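Local structure of glutamine aminotransferase class-II domain protein (Ruegeria pomeroyi, 3MDN) at residues Cys4-Tyr9 with Arg186-Phe191; Ala199-Ser204 with Trp236-Pro241; Pro209-Arg214 with Trp222-Glu227. The protein is probably a class-II glutamine amidotransferase-like enzyme of the Ntn hydrolase superfamily, which would release ammonia from glutamine. All blocks are in the same frame, centred on the assembly; numbering follows the deposited sequence.

Overall arrangement
The three contacts tie together two antiparallel sheets. Strands 6-10, 221-225, 212-216 and 237-238 are consecutive neighbours in one sheet. Strands 185-192 and 197-203 pair in the other. Contact 1 and contact 2 each run from one sheet to the other, and their centres are about 10 Å apart. Contact 3 is a hairpin within the first sheet, with its centre about 8 Å from that of contact 1 and about 9 Å from that of contact 2. Along the chain contact 1 closes first. The hairpin of contact 3 then forms between the two segments of contact 2. Together they hold two layers of the probable Ntn hydrolase fold face to face.

Contact 1: residues Cys4-Tyr9 with Arg186-Phe191; sequences CRWAAY and RLSAAF
S188 is the first residue of segment 186-191 to meet segment 4-9, through the indole of W6. Its OG accepts a hydrogen bond from W6 NE1 at 3.1 Å, with an N-H...O angle of 156°. The hydroxyl lies at the indole edge, close to the ring plane. OG sits between the backbone N and the carbonyl carbon of S188 (chi1 85°), a position that turns it toward the indole N-H. V211 and N114 also touch this side chain. A189 points its methyl away from segment 4-9. Its backbone carbon C still passes W6 CZ2 at 4.1 Å. A190 turns back toward the indole. Its CB lies over one face of the six-membered ring, 4.0 Å from the ring centroid, in a CH-pi contact. The methyl is offset toward the rim and is 3.8 Å from W6 CZ3. A190 CB also packs against A8 CB at 4.3 Å. The indole is thus held by a bond at its edge and a methyl on its face, and both limit its rotation. An alanine in place of W6 would probably leave S188 OG without this donor and open a gap beneath A190. The small side chains of S188 and A190 leave room for the indole. The axes of strand segments 6-9 and 186-191 come within 8.4 Å, at 34° to each other, so the strands face each other without pairing. This is the packing of two beta-sheets in layers, consistent with the two central sheets of the alpha-beta-beta-alpha Ntn hydrolase fold.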
ATOM      1  N   CYS D   4       5.389 -18.783  10.172  1.00 48.30           N
ATOM      2  CA  CYS D   4       4.711 -17.619  10.803  1.00 48.42           C
ATOM      3  C   CYS D   4       5.571 -16.997  11.920  1.00 47.21           C
ATOM      4  O   CYS D   4       5.052 -16.494  12.923  1.00 47.50           O
ATOM      5  CB  CYS D   4       3.315 -18.014  11.310  1.00 48.59           C
ATOM      6  SG  CYS D   4       2.193 -16.582  11.620  1.00 53.72           S
ATOM      7  N   ARG D   5       6.888 -17.014  11.722  1.00 45.65           N
ATOM      8  CA  ARG D   5       7.836 -16.459  12.690  1.00 43.48           C
ATOM      9  C   ARG D   5       7.337 -15.226  13.472  1.00 42.06           C
ATOM     10  O   ARG D   5       6.945 -14.215  12.882  1.00 41.76           O
ATOM     11  CB  ARG D   5       9.152 -16.118  11.987  1.00 43.82           C
ATOM     12  N   TRP D   6       7.351 -15.316  14.799  1.00 39.37           N
ATOM     13  CA  TRP D   6       7.283 -14.122  15.640  1.00 36.96           C
ATOM     14  C   TRP D   6       8.474 -13.990  16.610  1.00 35.04           C
ATOM     15  O   TRP D   6       9.169 -14.976  16.889  1.00 33.85           O
ATOM     16  CB  TRP D   6       5.932 -13.983  16.339  1.00 37.26           C
ATOM     17  CG  TRP D   6       5.489 -15.056  17.360  1.00 40.95           C
ATOM     18  CD1 TRP D   6       4.476 -15.972  17.202  1.00 44.04           C
ATOM     19  CD2 TRP D   6       5.978 -15.243  18.711  1.00 40.20           C
ATOM     20  NE1 TRP D   6       4.315 -16.719  18.357  1.00 45.15           N
ATOM     21  CE2 TRP D   6       5.229 -16.298  19.290  1.00 42.44           C
ATOM     22  CE3 TRP D   6       6.963 -14.620  19.480  1.00 35.61           C
ATOM     23  CZ2 TRP D   6       5.453 -16.747  20.600  1.00 40.36           C
ATOM     24  CZ3 TRP D   6       7.176 -15.065  20.777  1.00 35.77           C
ATOM     25  CH2 TRP D   6       6.438 -16.121  21.321  1.00 35.96           C
ATOM     26  N   ALA D   7       8.715 -12.769  17.092  1.00 31.92           N
ATOM     27  CA  ALA D   7       9.742 -12.520  18.095  1.00 29.88           C
ATOM     28  C   ALA D   7       9.338 -11.426  19.078  1.00 28.27           C
ATOM     29  O   ALA D   7       8.698 -10.436  18.695  1.00 28.21           O
ATOM     30  CB  ALA D   7      11.066 -12.179  17.439  1.00 29.83           C
ATOM     31  N   ALA D   8       9.714 -11.609  20.340  1.00 25.57           N
ATOM     32  CA  ALA D   8       9.419 -10.650  21.399  1.00 24.78           C
ATOM     33  C   ALA D   8      10.665 -10.354  22.225  1.00 24.59           C
ATOM     34  O   ALA D   8      11.559 -11.196  22.351  1.00 24.99           O
ATOM     35  CB  ALA D   8       8.272 -11.148  22.301  1.00 23.29           C
ATOM     36  N   TYR D   9      10.713  -9.166  22.816  1.00 24.44           N
ATOM     37  CA  TYR D   9      11.891  -8.752  23.548  1.00 24.02           C
ATOM     38  C   TYR D   9      11.531  -8.004  24.825  1.00 24.57           C
ATOM     39  O   TYR D   9      10.600  -7.212  24.842  1.00 24.09           O
ATOM     40  CB  TYR D   9      12.812  -7.934  22.646  1.00 23.04           C
ATOM     41  CG  TYR D   9      14.063  -7.456  23.352  1.00 22.09           C
ATOM     42  CD1 TYR D   9      15.158  -8.295  23.511  1.00 21.74           C
ATOM     43  CD2 TYR D   9      14.147  -6.149  23.869  1.00 21.48           C
ATOM     44  CE1 TYR D   9      16.332  -7.864  24.179  1.00 21.75           C
ATOM     45  CE2 TYR D   9      15.314  -5.713  24.553  1.00 22.79           C
ATOM     46  CZ  TYR D   9      16.395  -6.600  24.700  1.00 20.98           C
ATOM     47  OH  TYR D   9      17.539  -6.191  25.326  1.00 22.31           O
ATOM     48  N   ARG D 186      -4.802 -24.683  18.501  1.00 24.07           N
ATOM     49  CA  ARG D 186      -3.335 -24.695  18.440  1.00 25.83           C
ATOM     50  C   ARG D 186      -2.881 -23.280  18.756  1.00 26.56           C
ATOM     51  O   ARG D 186      -3.316 -22.334  18.099  1.00 26.91           O
ATOM     52  CB  ARG D 186      -2.847 -25.080  17.051  1.00 25.23           C
ATOM     53  CG  ARG D 186      -3.261 -26.469  16.593  1.00 26.14           C
ATOM     54  CD  ARG D 186      -2.061 -27.371  16.541  1.00 23.91           C
ATOM     55  NE  ARG D 186      -2.357 -28.770  16.227  1.00 24.85           N
ATOM     56  CZ  ARG D 186      -2.150 -29.348  15.040  1.00 26.08           C
ATOM     57  NH1 ARG D 186      -1.660 -28.633  14.023  1.00 25.15           N
ATOM     58  NH2 ARG D 186      -2.429 -30.646  14.872  1.00 21.62           N
ATOM     59  N   LEU D 187      -2.004 -23.127  19.745  1.00 26.84           N
ATOM     60  CA  LEU D 187      -1.732 -21.795  20.247  1.00 26.63           C
ATOM     61  C   LEU D 187      -0.297 -21.581  20.739  1.00 26.86           C
ATOM     62  O   LEU D 187       0.169 -22.263  21.625  1.00 25.70           O
ATOM     63  CB  LEU D 187      -2.679 -21.483  21.420  1.00 26.44           C
ATOM     64  CG  LEU D 187      -2.357 -20.118  22.068  1.00 26.01           C
ATOM     65  CD1 LEU D 187      -3.592 -19.282  22.153  1.00 22.64           C
ATOM     66  CD2 LEU D 187      -1.764 -20.278  23.461  1.00 25.89           C
ATOM     67  N   SER D 188       0.375 -20.588  20.175  1.00 27.18           N
ATOM     68  CA  SER D 188       1.521 -20.013  20.815  1.00 27.95           C
ATOM     69  C   SER D 188       1.189 -18.542  20.727  1.00 28.52           C
ATOM     70  O   SER D 188       0.696 -18.053  19.685  1.00 29.78           O
ATOM     71  CB  SER D 188       2.812 -20.345  20.063  1.00 28.16           C
ATOM     72  OG  SER D 188       2.961 -19.390  19.037  1.00 32.11           O
ATOM     73  N   ALA D 189       1.360 -17.827  21.827  1.00 27.81           N
ATOM     74  CA  ALA D 189       1.016 -16.403  21.847  1.00 26.68           C
ATOM     75  C   ALA D 189       2.046 -15.666  22.682  1.00 26.53           C
ATOM     76  O   ALA D 189       2.614 -16.250  23.630  1.00 25.67           O
ATOM     77  CB  ALA D 189      -0.354 -16.216  22.471  1.00 26.89           C
ATOM     78  N   ALA D 190       2.285 -14.400  22.336  1.00 25.32           N
ATOM     79  CA  ALA D 190       3.066 -13.473  23.178  1.00 25.02           C
ATOM     80  C   ALA D 190       2.234 -12.252  23.423  1.00 25.14           C
ATOM     81  O   ALA D 190       1.438 -11.851  22.559  1.00 26.01           O
ATOM     82  CB  ALA D 190       4.387 -13.079  22.507  1.00 25.95           C
ATOM     83  N   PHE D 191       2.369 -11.663  24.598  1.00 23.82           N
ATOM     84  CA  PHE D 191       1.504 -10.560  24.982  1.00 24.27           C
ATOM     85  C   PHE D 191       2.125  -9.779  26.152  1.00 23.95           C
ATOM     86  O   PHE D 191       2.943 -10.316  26.862  1.00 22.69           O
ATOM     87  CB  PHE D 191       0.048 -11.004  25.247  1.00 23.98           C
ATOM     88  CG  PHE D 191      -0.104 -12.117  26.257  1.00 26.03           C
ATOM     89  CD1 PHE D 191       0.129 -13.444  25.908  1.00 25.87           C
ATOM     90  CD2 PHE D 191      -0.512 -11.843  27.557  1.00 26.03           C
ATOM     91  CE1 PHE D 191      -0.006 -14.463  26.854  1.00 28.12           C
ATOM     92  CE2 PHE D 191      -0.653 -12.859  28.502  1.00 26.97           C
ATOM     93  CZ  PHE D 191      -0.430 -14.160  28.153  1.00 24.86           C
TER

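Contact 2: residues Ala199-Ser204 with Trp236-Pro241; sequences AARYSS and WTELRP
R201 reaches from strand 197-203 to E238 and L239, bridging the two beta-sheets of the probable Ntn hydrolase fold near the edge strand 237-238. Its side chain is extended, with CG anti to the backbone N. The chain carries the guanidinium across to the second segment, where NH1 makes two hydrogen bonds. One goes to L239 O at 2.8 Å. The other goes to E238 OE2 at 3.0 Å and is part of a salt bridge. Both acceptors lie within a few degrees of the guanidinium plane, at its edge. The E238 carboxylate is turned 44° from that plane. NH1 meets OE2 on the anti side and somewhat out of the carboxylate plane. The two side chains cross obliquely. P241 lies differently against the group. Its CD sits over one guanidinium face, offset toward the rim, 3.8 Å from R201 NH1. The face is therefore packed by a ring carbon while the edge carries the polar bonds. R201 NH2 has a further partner in A208 O, which helps fix the rotation of the group. The side chain of L239 brings its CD2 branch to strand 197-203, 3.9 Å from A199 O. L239 O serves R201 at the same time: the NH1 donor approaches this carbonyl with a C=O...N angle of 143°, tilted 29° from the carbonyl plane.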
ATOM      1  N   ALA D 199       4.251 -15.240  27.541  1.00 23.17           N
ATOM      2  CA  ALA D 199       4.062 -16.078  26.385  1.00 24.18           C
ATOM      3  C   ALA D 199       3.466 -17.380  26.851  1.00 24.25           C
ATOM      4  O   ALA D 199       3.760 -17.844  27.938  1.00 24.80           O
ATOM      5  CB  ALA D 199       5.398 -16.318  25.663  1.00 24.34           C
ATOM      6  N   ALA D 200       2.611 -17.967  26.037  1.00 24.69           N
ATOM      7  CA  ALA D 200       1.981 -19.228  26.416  1.00 25.34           C
ATOM      8  C   ALA D 200       1.998 -20.139  25.205  1.00 24.91           C
ATOM      9  O   ALA D 200       2.070 -19.679  24.080  1.00 25.00           O
ATOM     10  CB  ALA D 200       0.544 -18.995  26.908  1.00 24.81           C
ATOM     11  N   ARG D 201       1.975 -21.435  25.458  1.00 25.02           N
ATOM     12  CA  ARG D 201       1.950 -22.449  24.410  1.00 24.38           C
ATOM     13  C   ARG D 201       1.013 -23.539  24.861  1.00 23.95           C
ATOM     14  O   ARG D 201       1.132 -24.044  25.989  1.00 22.69           O
ATOM     15  CB  ARG D 201       3.355 -23.011  24.139  1.00 24.07           C
ATOM     16  CG  ARG D 201       3.430 -24.057  23.032  1.00 24.07           C
ATOM     17  CD  ARG D 201       4.860 -24.605  22.911  1.00 23.06           C
ATOM     18  NE  ARG D 201       5.039 -25.526  21.793  1.00 23.65           N
ATOM     19  CZ  ARG D 201       6.092 -26.325  21.646  1.00 25.23           C
ATOM     20  NH1 ARG D 201       7.052 -26.331  22.572  1.00 25.17           N
ATOM     21  NH2 ARG D 201       6.178 -27.128  20.589  1.00 22.76           N
ATOM     22  N   TYR D 202       0.057 -23.872  23.988  1.00 24.04           N
ATOM     23  CA  TYR D 202      -0.945 -24.882  24.300  1.00 23.95           C
ATOM     24  C   TYR D 202      -1.552 -25.483  23.027  1.00 23.39           C
ATOM     25  O   TYR D 202      -1.651 -24.821  22.012  1.00 23.28           O
ATOM     26  CB  TYR D 202      -2.055 -24.253  25.172  1.00 25.42           C
ATOM     27  CG  TYR D 202      -3.278 -25.141  25.262  1.00 26.63           C
ATOM     28  CD1 TYR D 202      -3.284 -26.267  26.094  1.00 28.37           C
ATOM     29  CD2 TYR D 202      -4.371 -24.918  24.444  1.00 25.42           C
ATOM     30  CE1 TYR D 202      -4.380 -27.122  26.140  1.00 28.37           C
ATOM     31  CE2 TYR D 202      -5.474 -25.749  24.484  1.00 26.32           C
ATOM     32  CZ  TYR D 202      -5.471 -26.855  25.343  1.00 29.14           C
ATOM     33  OH  TYR D 202      -6.582 -27.685  25.383  1.00 29.78           O
ATOM     34  N   SER D 203      -1.967 -26.742  23.079  1.00 23.23           N
ATOM     35  CA  SER D 203      -2.682 -27.365  21.953  1.00 22.93           C
ATOM     36  C   SER D 203      -3.711 -28.377  22.461  1.00 23.71           C
ATOM     37  O   SER D 203      -3.486 -29.051  23.473  1.00 23.23           O
ATOM     38  CB  SER D 203      -1.693 -28.088  21.019  1.00 21.83           C
ATOM     39  OG  SER D 203      -2.394 -28.734  19.946  1.00 20.44           O
ATOM     40  N   SER D 204      -4.803 -28.538  21.736  1.00 23.75           N
ATOM     41  CA  SER D 204      -5.735 -29.611  22.066  1.00 25.19           C
ATOM     42  C   SER D 204      -5.239 -30.980  21.586  1.00 25.88           C
ATOM     43  O   SER D 204      -5.876 -31.993  21.889  1.00 26.50           O
ATOM     44  CB  SER D 204      -7.095 -29.330  21.448  1.00 24.97           C
ATOM     45  OG  SER D 204      -6.934 -29.102  20.062  1.00 24.96           O
ATOM     46  N   TRP D 236      18.870 -22.051  23.185  1.00 25.98           N
ATOM     47  CA  TRP D 236      17.528 -21.567  23.447  1.00 24.55           C
ATOM     48  C   TRP D 236      16.813 -22.547  24.366  1.00 23.28           C
ATOM     49  O   TRP D 236      17.006 -23.735  24.256  1.00 20.60           O
ATOM     50  CB  TRP D 236      16.764 -21.407  22.127  1.00 24.75           C
ATOM     51  CG  TRP D 236      17.261 -20.268  21.314  1.00 26.85           C
ATOM     52  CD1 TRP D 236      18.340 -20.271  20.477  1.00 29.79           C
ATOM     53  CD2 TRP D 236      16.709 -18.941  21.261  1.00 27.38           C
ATOM     54  NE1 TRP D 236      18.495 -19.022  19.907  1.00 30.44           N
ATOM     55  CE2 TRP D 236      17.504 -18.194  20.368  1.00 29.25           C
ATOM     56  CE3 TRP D 236      15.632 -18.311  21.902  1.00 26.47           C
ATOM     57  CZ2 TRP D 236      17.254 -16.851  20.091  1.00 30.12           C
ATOM     58  CZ3 TRP D 236      15.380 -16.993  21.628  1.00 28.34           C
ATOM     59  CH2 TRP D 236      16.185 -16.267  20.724  1.00 29.20           C
ATOM     60  N   THR D 237      15.962 -22.039  25.241  1.00 22.29           N
ATOM     61  CA  THR D 237      15.208 -22.907  26.128  1.00 22.24           C
ATOM     62  C   THR D 237      13.832 -23.098  25.510  1.00 21.84           C
ATOM     63  O   THR D 237      13.142 -22.128  25.274  1.00 21.53           O
ATOM     64  CB  THR D 237      15.017 -22.236  27.522  1.00 22.67           C
ATOM     65  OG1 THR D 237      16.300 -21.876  28.084  1.00 21.47           O
ATOM     66  CG2 THR D 237      14.282 -23.207  28.477  1.00 21.19           C
ATOM     67  N   GLU D 238      13.426 -24.333  25.253  1.00 20.97           N
ATOM     68  CA  GLU D 238      12.101 -24.575  24.716  1.00 21.71           C
ATOM     69  C   GLU D 238      11.002 -24.359  25.786  1.00 21.61           C
ATOM     70  O   GLU D 238      11.093 -24.912  26.875  1.00 20.70           O
ATOM     71  CB  GLU D 238      11.999 -26.012  24.142  1.00 21.49           C
ATOM     72  CG  GLU D 238      10.621 -26.257  23.455  1.00 22.04           C
ATOM     73  CD  GLU D 238      10.518 -27.595  22.716  1.00 27.55           C
ATOM     74  OE1 GLU D 238      11.541 -28.127  22.265  1.00 27.45           O
ATOM     75  OE2 GLU D 238       9.398 -28.134  22.580  1.00 29.47           O
ATOM     76  N   LEU D 239       9.956 -23.591  25.484  1.00 21.56           N
ATOM     77  CA  LEU D 239       8.825 -23.534  26.393  1.00 22.26           C
ATOM     78  C   LEU D 239       7.926 -24.703  25.995  1.00 22.97           C
ATOM     79  O   LEU D 239       7.385 -24.731  24.902  1.00 23.03           O
ATOM     80  CB  LEU D 239       8.080 -22.176  26.294  1.00 22.77           C
ATOM     81  CG  LEU D 239       6.804 -21.952  27.121  1.00 21.66           C
ATOM     82  CD1 LEU D 239       7.082 -21.891  28.621  1.00 18.93           C
ATOM     83  CD2 LEU D 239       6.082 -20.662  26.682  1.00 23.26           C
ATOM     84  N   ARG D 240       7.789 -25.689  26.871  1.00 23.64           N
ATOM     85  CA  ARG D 240       6.963 -26.859  26.558  1.00 24.93           C
ATOM     86  C   ARG D 240       5.469 -26.522  26.416  1.00 25.16           C
ATOM     87  O   ARG D 240       4.987 -25.538  27.009  1.00 24.36           O
ATOM     88  CB  ARG D 240       7.202 -27.957  27.603  1.00 26.04           C
ATOM     89  CG  ARG D 240       8.654 -28.454  27.584  1.00 29.89           C
ATOM     90  CD  ARG D 240       8.937 -29.632  28.551  1.00 39.62           C
ATOM     91  NE  ARG D 240       8.261 -29.509  29.853  1.00 45.86           N
ATOM     92  CZ  ARG D 240       8.559 -28.602  30.792  1.00 48.10           C
ATOM     93  NH1 ARG D 240       9.531 -27.712  30.602  1.00 46.18           N
ATOM     94  NH2 ARG D 240       7.869 -28.588  31.931  1.00 49.61           N
ATOM     95  N   PRO D 241       4.735 -27.321  25.615  1.00 25.27           N
ATOM     96  CA  PRO D 241       3.279 -27.155  25.527  1.00 26.09           C
ATOM     97  C   PRO D 241       2.656 -27.276  26.925  1.00 26.23           C
ATOM     98  O   PRO D 241       3.178 -28.014  27.736  1.00 25.98           O
ATOM     99  CB  PRO D 241       2.818 -28.348  24.663  1.00 25.69           C
ATOM    100  CG  PRO D 241       4.034 -28.964  24.118  1.00 26.06           C
ATOM    101  CD  PRO D 241       5.205 -28.559  24.970  1.00 25.88           C
TER

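Contact 3: residues Pro209-Arg214 with Trp222-Glu227; sequences PSVYYR and WAVVSE
Y212 and V225 form an antiparallel hydrogen-bonded pair at the heart of this contact. Y212 N donates to V225 O, and V225 N donates to Y212 O, both at 2.9 Å. R214 and A223 form the next such pair. Y213 and V224 lie between them as a non-hydrogen-bonded pair, with their CA atoms 4.2 Å apart. The side chains divide between the two faces of the sheet. Y212, R214, A223 and V225 share one face, where Y212 CB packs on V225 CG2 at 3.9 Å. Y213 and V224 lie on the other face, and Y213 CB meets V224 CG2 at 4.0 Å. V211 CG1 packs obliquely on V224 CG1 at 3.8 Å. The side chains of Y213 and W222 lie side by side and point the same way. W222 CZ3 sits at the edge of the Y213 ring, 3.9 Å from Y213 CD1. Past the paired strands, S210 OG donates to S226 O at 2.6 Å, nearly along the C=O axis. OG lies between the backbone N and the carbonyl carbon of S210 (chi1 59°), which turns it to that carbonyl. Farther out, S226 OG is hydrogen-bonded to W6 N, which ties the end of segment 222-227 to strand 6-10. Y213 OH is hydrogen-bonded to E254 OE2, and W222 meets the ring of Y215 edge-to-face. W236 packs against V225 and R214, while L197, A199 and L245, from strands outside this sheet, pack V224. The whole is a beta hairpin of strands 212-216 and 221-225, set within an antiparallel sheet between strands 6-10 and 237-238.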
ATOM      1  N   PRO D 209       2.483 -24.938  18.029  1.00 26.89           N
ATOM      2  CA  PRO D 209       3.500 -24.070  17.438  1.00 26.88           C
ATOM      3  C   PRO D 209       4.573 -23.757  18.502  1.00 27.26           C
ATOM      4  O   PRO D 209       4.263 -23.674  19.702  1.00 28.51           O
ATOM      5  CB  PRO D 209       2.706 -22.812  17.018  1.00 26.48           C
ATOM      6  CG  PRO D 209       1.221 -23.232  17.088  1.00 26.13           C
ATOM      7  CD  PRO D 209       1.161 -24.281  18.132  1.00 27.38           C
ATOM      8  N   SER D 210       5.825 -23.649  18.085  1.00 26.80           N
ATOM      9  CA  SER D 210       6.914 -23.773  19.020  1.00 25.78           C
ATOM     10  C   SER D 210       7.211 -22.432  19.700  1.00 25.24           C
ATOM     11  O   SER D 210       6.815 -21.361  19.202  1.00 24.07           O
ATOM     12  CB  SER D 210       8.144 -24.385  18.334  1.00 26.64           C
ATOM     13  OG  SER D 210       8.577 -23.604  17.243  1.00 27.06           O
ATOM     14  N   VAL D 211       7.829 -22.483  20.872  1.00 23.10           N
ATOM     15  CA  VAL D 211       8.222 -21.260  21.563  1.00 22.38           C
ATOM     16  C   VAL D 211       9.570 -21.508  22.215  1.00 22.93           C
ATOM     17  O   VAL D 211       9.757 -22.542  22.844  1.00 21.27           O
ATOM     18  CB  VAL D 211       7.226 -20.855  22.649  1.00 22.69           C
ATOM     19  CG1 VAL D 211       7.771 -19.664  23.452  1.00 22.78           C
ATOM     20  CG2 VAL D 211       5.844 -20.512  22.043  1.00 22.52           C
ATOM     21  N   TYR D 212      10.514 -20.577  22.041  1.00 22.65           N
ATOM     22  CA  TYR D 212      11.850 -20.712  22.642  1.00 22.44           C
ATOM     23  C   TYR D 212      12.185 -19.373  23.273  1.00 22.38           C
ATOM     24  O   TYR D 212      11.688 -18.360  22.820  1.00 22.02           O
ATOM     25  CB  TYR D 212      12.904 -21.015  21.579  1.00 22.30           C
ATOM     26  CG  TYR D 212      12.693 -22.320  20.837  1.00 23.59           C
ATOM     27  CD1 TYR D 212      11.941 -22.352  19.677  1.00 24.58           C
ATOM     28  CD2 TYR D 212      13.235 -23.523  21.304  1.00 23.83           C
ATOM     29  CE1 TYR D 212      11.748 -23.532  18.965  1.00 25.59           C
ATOM     30  CE2 TYR D 212      13.021 -24.718  20.604  1.00 26.01           C
ATOM     31  CZ  TYR D 212      12.265 -24.695  19.423  1.00 27.47           C
ATOM     32  OH  TYR D 212      12.002 -25.830  18.679  1.00 30.22           O
ATOM     33  N   TYR D 213      13.061 -19.355  24.270  1.00 22.36           N
ATOM     34  CA  TYR D 213      13.467 -18.087  24.890  1.00 22.48           C
ATOM     35  C   TYR D 213      14.893 -18.204  25.358  1.00 22.90           C
ATOM     36  O   TYR D 213      15.380 -19.314  25.603  1.00 23.22           O
ATOM     37  CB  TYR D 213      12.526 -17.632  26.021  1.00 21.33           C
ATOM     38  CG  TYR D 213      12.413 -18.563  27.215  1.00 22.70           C
ATOM     39  CD1 TYR D 213      13.113 -18.299  28.388  1.00 20.58           C
ATOM     40  CD2 TYR D 213      11.600 -19.710  27.167  1.00 21.06           C
ATOM     41  CE1 TYR D 213      13.013 -19.121  29.462  1.00 23.19           C
ATOM     42  CE2 TYR D 213      11.475 -20.515  28.247  1.00 22.37           C
ATOM     43  CZ  TYR D 213      12.190 -20.225  29.395  1.00 24.12           C
ATOM     44  OH  TYR D 213      12.092 -21.045  30.490  1.00 24.46           O
ATOM     45  N   ARG D 214      15.591 -17.067  25.436  1.00 23.18           N
ATOM     46  CA  ARG D 214      16.988 -17.107  25.893  1.00 24.55           C
ATOM     47  C   ARG D 214      17.362 -15.701  26.371  1.00 23.81           C
ATOM     48  O   ARG D 214      16.892 -14.712  25.810  1.00 22.75           O
ATOM     49  CB  ARG D 214      17.918 -17.558  24.748  1.00 25.07           C
ATOM     50  CG  ARG D 214      19.416 -17.450  25.054  1.00 28.26           C
ATOM     51  CD  ARG D 214      20.297 -17.794  23.842  1.00 34.33           C
ATOM     52  NE  ARG D 214      20.112 -16.903  22.701  1.00 40.81           N
ATOM     53  CZ  ARG D 214      21.003 -15.982  22.332  1.00 44.09           C
ATOM     54  NH1 ARG D 214      22.125 -15.857  23.026  1.00 45.49           N
ATOM     55  NH2 ARG D 214      20.781 -15.189  21.279  1.00 44.14           N
ATOM     56  N   TRP D 222      15.820 -10.370  27.468  1.00 24.46           N
ATOM     57  CA  TRP D 222      15.281 -11.664  27.029  1.00 24.12           C
ATOM     58  C   TRP D 222      14.625 -11.617  25.649  1.00 24.56           C
ATOM     59  O   TRP D 222      13.844 -10.711  25.354  1.00 25.04           O
ATOM     60  CB  TRP D 222      14.221 -12.117  28.031  1.00 24.08           C
ATOM     61  CG  TRP D 222      14.774 -12.413  29.401  1.00 24.31           C
ATOM     62  CD1 TRP D 222      14.982 -11.525  30.405  1.00 24.72           C
ATOM     63  CD2 TRP D 222      15.179 -13.692  29.904  1.00 25.11           C
ATOM     64  NE1 TRP D 222      15.506 -12.152  31.504  1.00 24.80           N
ATOM     65  CE2 TRP D 222      15.628 -13.492  31.235  1.00 24.49           C
ATOM     66  CE3 TRP D 222      15.202 -14.986  29.369  1.00 24.43           C
ATOM     67  CZ2 TRP D 222      16.093 -14.549  32.048  1.00 25.54           C
ATOM     68  CZ3 TRP D 222      15.694 -16.059  30.195  1.00 23.16           C
ATOM     69  CH2 TRP D 222      16.114 -15.823  31.512  1.00 22.03           C
ATOM     70  N   ALA D 223      14.898 -12.623  24.828  1.00 25.07           N
ATOM     71  CA  ALA D 223      14.189 -12.811  23.567  1.00 25.26           C
ATOM     72  C   ALA D 223      13.295 -14.042  23.693  1.00 25.87           C
ATOM     73  O   ALA D 223      13.667 -15.010  24.357  1.00 26.36           O
ATOM     74  CB  ALA D 223      15.176 -12.977  22.391  1.00 24.15           C
ATOM     75  N   VAL D 224      12.137 -14.008  23.040  1.00 25.63           N
ATOM     76  CA  VAL D 224      11.212 -15.128  22.963  1.00 25.78           C
ATOM     77  C   VAL D 224      10.800 -15.198  21.488  1.00 27.21           C
ATOM     78  O   VAL D 224      10.449 -14.199  20.899  1.00 26.98           O
ATOM     79  CB  VAL D 224       9.929 -14.873  23.797  1.00 25.79           C
ATOM     80  CG1 VAL D 224       9.078 -16.139  23.873  1.00 23.29           C
ATOM     81  CG2 VAL D 224      10.285 -14.371  25.226  1.00 25.36           C
ATOM     82  N   VAL D 225      10.817 -16.376  20.904  1.00 28.16           N
ATOM     83  CA  VAL D 225      10.684 -16.505  19.476  1.00 29.97           C
ATOM     84  C   VAL D 225       9.916 -17.782  19.139  1.00 32.07           C
ATOM     85  O   VAL D 225       9.834 -18.718  19.957  1.00 31.60           O
ATOM     86  CB  VAL D 225      12.059 -16.593  18.821  1.00 30.06           C
ATOM     87  CG1 VAL D 225      12.829 -15.306  18.998  1.00 28.92           C
ATOM     88  CG2 VAL D 225      12.844 -17.768  19.423  1.00 29.40           C
ATOM     89  N   SER D 226       9.354 -17.825  17.939  1.00 34.40           N
ATOM     90  CA  SER D 226       8.719 -19.033  17.441  1.00 38.13           C
ATOM     91  C   SER D 226       9.731 -20.041  16.913  1.00 41.12           C
ATOM     92  O   SER D 226       9.410 -21.227  16.803  1.00 42.18           O
ATOM     93  CB  SER D 226       7.715 -18.698  16.343  1.00 38.22           C
ATOM     94  OG  SER D 226       8.339 -17.972  15.313  1.00 37.36           O
ATOM     95  N   GLU D 227      10.945 -19.590  16.579  1.00 44.39           N
ATOM     96  CA  GLU D 227      12.000 -20.503  16.120  1.00 47.85           C
ATOM     97  C   GLU D 227      13.390 -19.900  16.298  1.00 49.62           C
ATOM     98  O   GLU D 227      13.604 -18.748  15.943  1.00 50.38           O
ATOM     99  CB  GLU D 227      11.784 -20.891  14.657  1.00 48.41           C
ATOM    100  CG  GLU D 227      11.394 -19.729  13.762  1.00 51.23           C
ATOM    101  CD  GLU D 227      11.707 -19.996  12.306  1.00 54.45           C
ATOM    102  OE1 GLU D 227      10.890 -19.585  11.443  1.00 55.92           O
ATOM    103  OE2 GLU D 227      12.766 -20.616  12.031  1.00 54.41           O
TER